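Local coordinates for mitochondrial enolase superfamily member 1 (Homo sapiens, PDB 4A35) that catalyses the magnesium-dependent dehydration of L-fuconate to 2-keto-3-deoxy-L-fuconate in L-fucose catabolism, through an enediolate intermediate, at the interface of chains A and B. Coordinates in Å, arbitrary orientation; residue numbers count along the deposited sequence, not the author numbering. Chains: chain A/B, Mitochondrial enolase superfamily member 1.

Contact 1: the interface of chains A and B. Residues chain A 107, 109, 309-310, 313; chain B 109, 282-283, 307, 309.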
ATOM      1  N   PRO A 107      -2.400   2.538  -5.426  1.00 16.29           N
ATOM      2  CA  PRO A 107      -2.082   1.692  -6.584  1.00 14.95           C
ATOM      3  C   PRO A 107      -0.915   0.743  -6.304  1.00 16.69           C
ATOM      4  O   PRO A 107       0.080   1.116  -5.646  1.00 16.21           O
ATOM      5  CB  PRO A 107      -1.660   2.703  -7.679  1.00 17.35           C
ATOM      6  CG  PRO A 107      -1.478   4.017  -6.996  1.00 22.86           C
ATOM      7  CD  PRO A 107      -1.758   3.865  -5.534  1.00 17.73           C
ATOM      8  N   LYS A 109      -0.466  -1.820  -4.314  1.00 14.48           N
ATOM      9  CA  LYS A 109      -0.143  -2.066  -2.899  1.00 14.73           C
ATOM     10  C   LYS A 109      -1.365  -2.589  -2.171  1.00 16.36           C
ATOM     11  O   LYS A 109      -2.493  -2.330  -2.568  1.00 16.33           O
ATOM     12  CB  LYS A 109       0.376  -0.786  -2.206  1.00 16.40           C
ATOM     13  CG  LYS A 109      -0.694   0.314  -2.079  1.00 17.04           C
ATOM     14  CD  LYS A 109      -0.071   1.677  -1.613  1.00 15.84           C
ATOM     15  CE  LYS A 109       0.814   2.314  -2.662  1.00 17.75           C
ATOM     16  NZ  LYS A 109       0.997   3.752  -2.332  1.00 23.44           N
ATOM     17  N   HIS A 309       5.820  -3.643  -0.856  1.00 16.25           N
ATOM     18  CA  HIS A 309       4.640  -3.733  -1.735  1.00 15.02           C
ATOM     19  C   HIS A 309       4.813  -3.736  -3.265  1.00 16.43           C
ATOM     20  O   HIS A 309       3.933  -4.284  -3.956  1.00 18.09           O
ATOM     21  CB  HIS A 309       3.522  -2.752  -1.291  1.00 14.82           C
ATOM     22  CG  HIS A 309       3.909  -1.304  -1.285  1.00 17.21           C
ATOM     23  ND1 HIS A 309       3.852  -0.551  -2.439  1.00 20.83           N
ATOM     24  CD2 HIS A 309       4.371  -0.530  -0.278  1.00 19.58           C
ATOM     25  CE1 HIS A 309       4.243   0.667  -2.104  1.00 19.37           C
ATOM     26  NE2 HIS A 309       4.600   0.728  -0.832  1.00 21.39           N
ATOM     27  N   ASN A 310       5.878  -3.130  -3.821  1.00 16.84           N
ATOM     28  CA  ASN A 310       6.026  -3.160  -5.282  1.00 17.29           C
ATOM     29  C   ASN A 310       7.481  -2.867  -5.624  1.00 18.21           C
ATOM     30  O   ASN A 310       8.308  -2.625  -4.721  1.00 16.67           O
ATOM     31  CB  ASN A 310       5.013  -2.228  -6.007  1.00 19.55           C
ATOM     32  CG  ASN A 310       5.167  -0.744  -5.726  1.00 20.40           C
ATOM     33  OD1 ASN A 310       6.281  -0.258  -5.467  1.00 15.34           O
ATOM     34  ND2 ASN A 310       4.042  -0.022  -5.688  1.00 16.71           N
ATOM     35  N   ILE A 313       9.459   0.451  -4.364  1.00 14.55           N
ATOM     36  CA  ILE A 313      10.077   0.383  -3.042  1.00 14.20           C
ATOM     37  C   ILE A 313      11.403  -0.350  -3.194  1.00 17.23           C
ATOM     38  O   ILE A 313      12.387   0.130  -2.656  1.00 15.02           O
ATOM     39  CB  ILE A 313       9.144  -0.291  -1.972  1.00 16.91           C
ATOM     40  CG1 ILE A 313       7.742   0.481  -1.844  1.00 17.37           C
ATOM     41  CG2 ILE A 313       9.876  -0.313  -0.584  1.00 18.38           C
ATOM     42  CD1 ILE A 313       7.914   1.995  -1.292  1.00 14.01           C
TER
ATOM     43  N   LYS B 109      -1.821   0.653   4.290  1.00 14.48           N
ATOM     44  CA  LYS B 109      -1.807   1.071   2.878  1.00 14.73           C
ATOM     45  C   LYS B 109      -2.934   0.395   2.125  1.00 16.36           C
ATOM     46  O   LYS B 109      -3.393  -0.674   2.504  1.00 16.33           O
ATOM     47  CB  LYS B 109      -0.454   0.747   2.206  1.00 16.40           C
ATOM     48  CG  LYS B 109      -0.189  -0.765   2.070  1.00 17.04           C
ATOM     49  CD  LYS B 109       1.289  -1.056   1.626  1.00 15.84           C
ATOM     50  CE  LYS B 109       2.306  -0.722   2.696  1.00 17.75           C
ATOM     51  NZ  LYS B 109       3.582  -1.414   2.382  1.00 23.44           N
ATOM     52  N   PRO B 282       3.581   7.747  -6.479  1.00 18.39           N
ATOM     53  CA  PRO B 282       3.412   8.336  -5.129  1.00 16.71           C
ATOM     54  C   PRO B 282       4.314   7.643  -4.105  1.00 20.39           C
ATOM     55  O   PRO B 282       4.465   8.156  -3.007  1.00 20.45           O
ATOM     56  CB  PRO B 282       1.931   8.084  -4.833  1.00 17.74           C
ATOM     57  CG  PRO B 282       1.669   6.748  -5.528  1.00 23.73           C
ATOM     58  CD  PRO B 282       2.364   6.994  -6.861  1.00 20.40           C
ATOM     59  N   ASP B 283       4.895   6.475  -4.467  1.00 16.17           N
ATOM     60  CA  ASP B 283       5.871   5.760  -3.595  1.00 15.89           C
ATOM     61  C   ASP B 283       7.318   6.210  -3.814  1.00 18.36           C
ATOM     62  O   ASP B 283       8.214   5.804  -3.055  1.00 17.67           O
ATOM     63  CB  ASP B 283       5.846   4.244  -3.902  1.00 17.84           C
ATOM     64  CG  ASP B 283       4.530   3.563  -3.623  1.00 28.32           C
ATOM     65  OD1 ASP B 283       3.958   3.794  -2.532  1.00 26.64           O
ATOM     66  OD2 ASP B 283       4.099   2.751  -4.465  1.00 27.76           O
ATOM     67  N   GLN B 307      -1.978  10.488  -2.823  1.00 16.82           N
ATOM     68  CA  GLN B 307      -2.070   9.038  -2.787  1.00 18.35           C
ATOM     69  C   GLN B 307      -0.959   8.458  -1.910  1.00 21.39           C
ATOM     70  O   GLN B 307      -0.750   7.239  -1.907  1.00 22.41           O
ATOM     71  CB  GLN B 307      -2.019   8.432  -4.219  1.00 19.49           C
ATOM     72  CG  GLN B 307      -3.330   8.707  -4.994  1.00 23.32           C
ATOM     73  CD  GLN B 307      -3.737   7.573  -5.919  1.00 36.66           C
ATOM     74  OE1 GLN B 307      -3.786   7.725  -7.152  1.00 42.11           O
ATOM     75  NE2 GLN B 307      -4.184   6.458  -5.355  1.00 31.43           N
ATOM     76  N   HIS B 309       0.450   6.842   0.924  1.00 16.25           N
ATOM     77  CA  HIS B 309      -0.331   5.932   1.782  1.00 15.02           C
ATOM     78  C   HIS B 309      -0.258   6.060   3.314  1.00 16.43           C
ATOM     79  O   HIS B 309      -1.230   5.663   3.985  1.00 18.09           O
ATOM     80  CB  HIS B 309      -0.185   4.455   1.327  1.00 14.82           C
ATOM     81  CG  HIS B 309       1.215   3.919   1.341  1.00 17.21           C
ATOM     82  ND1 HIS B 309       1.772   3.420   2.500  1.00 20.83           N
ATOM     83  CD2 HIS B 309       2.130   3.848   0.349  1.00 19.58           C
ATOM     84  CE1 HIS B 309       2.992   3.026   2.183  1.00 19.37           C
ATOM     85  NE2 HIS B 309       3.274   3.290   0.917  1.00 21.39           N
TER
HETATM   86  O   HOH W   1      -1.689   4.772  -2.050  1.00 17.95           O
HETATM   87  O   HOH W   2       1.811   3.086  -5.561  1.00 33.45           O
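A:Lys109 reaches across the two-fold toward B:Asp283, tip to tip, passing the ring of B:His309 on the way. At the root, CB packs on the aliphatic chain of the symmetry-equivalent lysine, 3.9 Å from CD of B:Lys109. The methylene CD meets the imidazole, 3.7 Å from CD2 of B:His309. A bend at the third torsion (chi3 69°) then turns the end of the chain toward the carboxylate: CE lies 3.5 Å from OD1 of B:Asp283. The ammonium NZ of A:Lys109 makes a salt bridge and hydrogen bond to OD1 of B:Asp283 at 3.0 Å. It approaches on the syn side of the carboxylate, 29° out of its plane. NZ also binds a water that is held in turn by the backbone carbonyl O of B:Gln307.

The other oxygen of B:Asp283 is recognised separately. The amide ND2 of A:Asn310 donates to B:Asp283 OD2 over 3.0 Å, nearly straight (166° at the hydrogen) and nearly along the acceptor's C-O axis. The same OD2 meets a second water, which also binds the carbonyl O of A:Pro107. Both carboxylate oxygens are therefore gripped from chain A, which should fix the rotation of the group and is likely to favour its ionised form. CE1 of A:His309 points at the carboxylate, 3.3 Å from CG of B:Asp283, while CG1 of A:Ile313 lies over the rim of one face of this imidazole. The rings of A:His309 and B:His309 meet edge-to-face, nearly perpendicular, with centroids 5.0 Å apart.

The patch is thus a largely polar junction, mostly of loop residues, built around the two-fold, with the lysine stems and imidazoles at its middle. Repeated with the chains exchanged, it probably helps hold the two subunits of this L-fuconate dehydratase in register, if the deposited dimer is the biological one.

Contact 2: the interface of chains A and B. Residues chain A 30, 57-59, 114, 307, 332; chain B 104-107.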
ATOM      1  N   HIS A  30       3.027 -10.334  14.451  1.00 19.69           N
ATOM      2  CA  HIS A  30       1.869 -11.214  14.167  1.00 19.69           C
ATOM      3  C   HIS A  30       1.908 -12.379  15.196  1.00 22.21           C
ATOM      4  O   HIS A  30       2.641 -13.345  15.031  1.00 22.06           O
ATOM      5  CB  HIS A  30       1.941 -11.709  12.710  1.00 19.25           C
ATOM      6  CG  HIS A  30       2.374 -10.623  11.763  1.00 21.44           C
ATOM      7  ND1 HIS A  30       3.706 -10.484  11.390  1.00 23.47           N
ATOM      8  CD2 HIS A  30       1.662  -9.605  11.230  1.00 21.23           C
ATOM      9  CE1 HIS A  30       3.752  -9.433  10.570  1.00 22.08           C
ATOM     10  NE2 HIS A  30       2.556  -8.852  10.453  1.00 21.79           N
ATOM     11  N   PHE A  57      -1.076 -15.180  -0.189  1.00 15.57           N
ATOM     12  CA  PHE A  57      -1.035 -15.586   1.222  1.00 14.99           C
ATOM     13  C   PHE A  57      -1.475 -14.473   2.185  1.00 17.41           C
ATOM     14  O   PHE A  57      -1.098 -13.294   2.028  1.00 16.08           O
ATOM     15  CB  PHE A  57       0.400 -15.981   1.535  1.00 16.00           C
ATOM     16  CG  PHE A  57       0.739 -16.214   2.987  1.00 17.99           C
ATOM     17  CD1 PHE A  57       0.113 -17.237   3.714  1.00 19.68           C
ATOM     18  CD2 PHE A  57       1.665 -15.401   3.641  1.00 18.25           C
ATOM     19  CE1 PHE A  57       0.451 -17.476   5.054  1.00 19.19           C
ATOM     20  CE2 PHE A  57       1.987 -15.622   4.994  1.00 20.92           C
ATOM     21  CZ  PHE A  57       1.359 -16.648   5.698  1.00 19.01           C
ATOM     22  N   THR A  58      -2.242 -14.867   3.192  1.00 14.87           N
ATOM     23  CA  THR A  58      -2.712 -13.956   4.244  1.00 15.12           C
ATOM     24  C   THR A  58      -2.558 -14.647   5.614  1.00 17.79           C
ATOM     25  O   THR A  58      -2.285 -15.844   5.679  1.00 18.54           O
ATOM     26  CB  THR A  58      -4.170 -13.456   4.065  1.00 17.45           C
ATOM     27  OG1 THR A  58      -5.034 -14.535   4.470  1.00 21.37           O
ATOM     28  CG2 THR A  58      -4.494 -12.925   2.627  1.00 18.05           C
ATOM     29  N   LEU A  59      -2.882 -13.893   6.680  1.00 15.76           N
ATOM     30  CA  LEU A  59      -2.823 -14.408   8.040  1.00 16.08           C
ATOM     31  C   LEU A  59      -4.216 -14.740   8.629  1.00 18.46           C
ATOM     32  O   LEU A  59      -4.331 -14.953   9.832  1.00 18.20           O
ATOM     33  CB  LEU A  59      -2.102 -13.419   8.947  1.00 15.98           C
ATOM     34  CG  LEU A  59      -0.655 -13.088   8.557  1.00 18.60           C
ATOM     35  CD1 LEU A  59       0.017 -12.253   9.668  1.00 17.69           C
ATOM     36  CD2 LEU A  59       0.127 -14.359   8.205  1.00 17.56           C
ATOM     37  N   LEU A 114      -2.270  -7.877  -3.790  1.00 14.81           N
ATOM     38  CA  LEU A 114      -2.355  -9.291  -3.379  1.00 16.20           C
ATOM     39  C   LEU A 114      -3.318 -10.053  -4.310  1.00 16.32           C
ATOM     40  O   LEU A 114      -2.962 -11.128  -4.839  1.00 15.79           O
ATOM     41  CB  LEU A 114      -2.860  -9.375  -1.927  1.00 16.45           C
ATOM     42  CG  LEU A 114      -1.893  -8.779  -0.861  1.00 19.48           C
ATOM     43  CD1 LEU A 114      -2.454  -9.008   0.512  1.00 16.91           C
ATOM     44  CD2 LEU A 114      -0.499  -9.484  -0.909  1.00 17.53           C
ATOM     45  N   GLN A 307       7.283  -7.781   2.881  1.00 16.82           N
ATOM     46  CA  GLN A 307       6.056  -7.003   2.830  1.00 18.35           C
ATOM     47  C   GLN A 307       6.253  -5.756   1.967  1.00 21.39           C
ATOM     48  O   GLN A 307       5.389  -4.872   1.958  1.00 22.41           O
ATOM     49  CB  GLN A 307       5.570  -6.620   4.257  1.00 19.49           C
ATOM     50  CG  GLN A 307       5.011  -7.849   5.012  1.00 23.32           C
ATOM     51  CD  GLN A 307       3.838  -7.522   5.920  1.00 36.66           C
ATOM     52  OE1 GLN A 307       3.911  -7.661   7.153  1.00 42.11           O
ATOM     53  NE2 GLN A 307       2.682  -7.224   5.339  1.00 31.43           N
ATOM     54  N   ARG A 332       3.310 -11.187  -2.655  1.00 15.65           N
ATOM     55  CA  ARG A 332       3.214  -9.794  -2.231  1.00 16.06           C
ATOM     56  C   ARG A 332       3.387  -8.879  -3.468  1.00 18.19           C
ATOM     57  O   ARG A 332       2.661  -7.919  -3.645  1.00 16.69           O
ATOM     58  CB  ARG A 332       4.322  -9.475  -1.203  1.00 13.50           C
ATOM     59  CG  ARG A 332       4.303  -7.959  -0.727  1.00 14.38           C
ATOM     60  CD  ARG A 332       2.999  -7.529  -0.050  1.00 15.24           C
ATOM     61  NE  ARG A 332       2.709  -8.388   1.109  1.00 18.43           N
ATOM     62  CZ  ARG A 332       1.756  -8.148   2.004  1.00 21.47           C
ATOM     63  NH1 ARG A 332       0.978  -7.067   1.888  1.00 15.77           N
ATOM     64  NH2 ARG A 332       1.587  -8.973   3.043  1.00 16.00           N
TER
ATOM     65  N   TRP B 104      -1.573  -7.631   7.750  1.00 16.22           N
ATOM     66  CA  TRP B 104      -0.872  -8.316   6.652  1.00 15.70           C
ATOM     67  C   TRP B 104      -1.418  -7.850   5.293  1.00 17.96           C
ATOM     68  O   TRP B 104      -0.667  -7.839   4.317  1.00 18.48           O
ATOM     69  CB  TRP B 104      -1.081  -9.844   6.752  1.00 13.25           C
ATOM     70  CG  TRP B 104      -0.178 -10.632   5.824  1.00 14.20           C
ATOM     71  CD1 TRP B 104      -0.508 -11.148   4.602  1.00 17.17           C
ATOM     72  CD2 TRP B 104       1.179 -10.989   6.059  1.00 15.19           C
ATOM     73  NE1 TRP B 104       0.579 -11.779   4.049  1.00 17.58           N
ATOM     74  CE2 TRP B 104       1.618 -11.736   4.938  1.00 18.91           C
ATOM     75  CE3 TRP B 104       2.082 -10.755   7.122  1.00 17.35           C
ATOM     76  CZ2 TRP B 104       2.945 -12.165   4.802  1.00 17.85           C
ATOM     77  CZ3 TRP B 104       3.376 -11.244   7.022  1.00 19.49           C
ATOM     78  CH2 TRP B 104       3.787 -11.977   5.887  1.00 19.58           C
ATOM     79  N   ILE B 105      -2.712  -7.478   5.242  1.00 14.59           N
ATOM     80  CA  ILE B 105      -3.282  -7.060   3.962  1.00 14.62           C
ATOM     81  C   ILE B 105      -2.968  -5.566   3.626  1.00 16.42           C
ATOM     82  O   ILE B 105      -3.348  -5.102   2.545  1.00 16.76           O
ATOM     83  CB  ILE B 105      -4.737  -7.425   3.768  1.00 16.15           C
ATOM     84  CG1 ILE B 105      -5.653  -6.607   4.706  1.00 15.45           C
ATOM     85  CG2 ILE B 105      -4.940  -8.993   3.877  1.00 17.80           C
ATOM     86  CD1 ILE B 105      -7.236  -6.810   4.349  1.00 18.82           C
ATOM     87  N   GLY B 106      -2.209  -4.904   4.495  1.00 14.71           N
ATOM     88  CA  GLY B 106      -1.647  -3.581   4.243  1.00 13.69           C
ATOM     89  C   GLY B 106      -0.135  -3.811   4.282  1.00 19.44           C
ATOM     90  O   GLY B 106       0.415  -4.423   3.363  1.00 20.25           O
ATOM     91  N   PRO B 107       0.554  -3.480   5.406  1.00 16.29           N
ATOM     92  CA  PRO B 107       0.035  -2.736   6.561  1.00 14.95           C
ATOM     93  C   PRO B 107      -0.044  -1.233   6.294  1.00 16.69           C
ATOM     94  O   PRO B 107       0.853  -0.640   5.656  1.00 16.21           O
ATOM     95  CB  PRO B 107       1.083  -2.998   7.673  1.00 17.35           C
ATOM     96  CG  PRO B 107       2.265  -3.616   7.004  1.00 22.86           C
ATOM     97  CD  PRO B 107       2.003  -3.740   5.536  1.00 17.73           C
TER
HETATM   98  O   HOH W   3       2.838  -4.186   2.062  1.00 17.95           O
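B:Trp104, on the 3-10 helix 102-105, inserts its indole between A:Leu59 and A:Gln307 in this member of the mandelate racemase/muconate lactonizing family. Its CG stands anti to the backbone N (chi1 -169°), which carries the indole into chain A. Among the hydrogen bonds, the guanidinium of A:Arg332 grips one backbone carbonyl with two nitrogens: NH2 lies 2.8 Å from O of B:Trp104, and NH1 gives the longer bond, 3.0 Å to O of B:Trp104. The carbonyl oxygen sits in the guanidinium plane, and the NH1 donor is nearly in line with the C=O bond (165°). On the indole itself, NE1 makes a weak, bent bond to the backbone O of A:Phe57. Water joins the carbonyls of A:Gln307 and B:Gly106.

Cation-pi and ring contacts cover the indole. NH2 of A:Arg332 stands over one face, 3.2 Å from the centroid of the five-membered ring of B:Trp104. The side-chain amide of A:Gln307 stacks over the six-membered part of that face, its plane turned 28° from the indole. A:Phe57 brings its CD2-CE2 edge over the other face, CE2 3.6 Å from CZ2 of B:Trp104. At A:His30 the roles reverse: the indole's CE3 edge points at the rim of the imidazole face.

Apolar packing closes the face opposite A:Arg332, where A:Leu59 lays its branch carbon CG 3.7 Å from CG of B:Trp104. Away from the indole, CD1 of A:Leu114 touches CA of B:Ile105 at 4.0 Å. An alanine in place of B:Trp104 would probably open a gap between A:Leu59 and A:Gln307 and deprive A:Arg332 of its cation-pi partner.

The C-alpha centres of contact 1 and contact 2 are about 14 Å apart, and both belong to the same two-fold interface. They share Pro107 and Gln307, which appear with the chains exchanged, and both draw on the segment 104-109, whose tryptophan end serves contact 2 and whose lysine end serves contact 1. Contact 2 lies deeper toward the active site: its centre is about 9 Å from A:His356, against about 18 Å for contact 1. One subunit's loop may thus help shape the surroundings of the other's likely catalytic residues, though the structure alone does not show that activity requires the dimer.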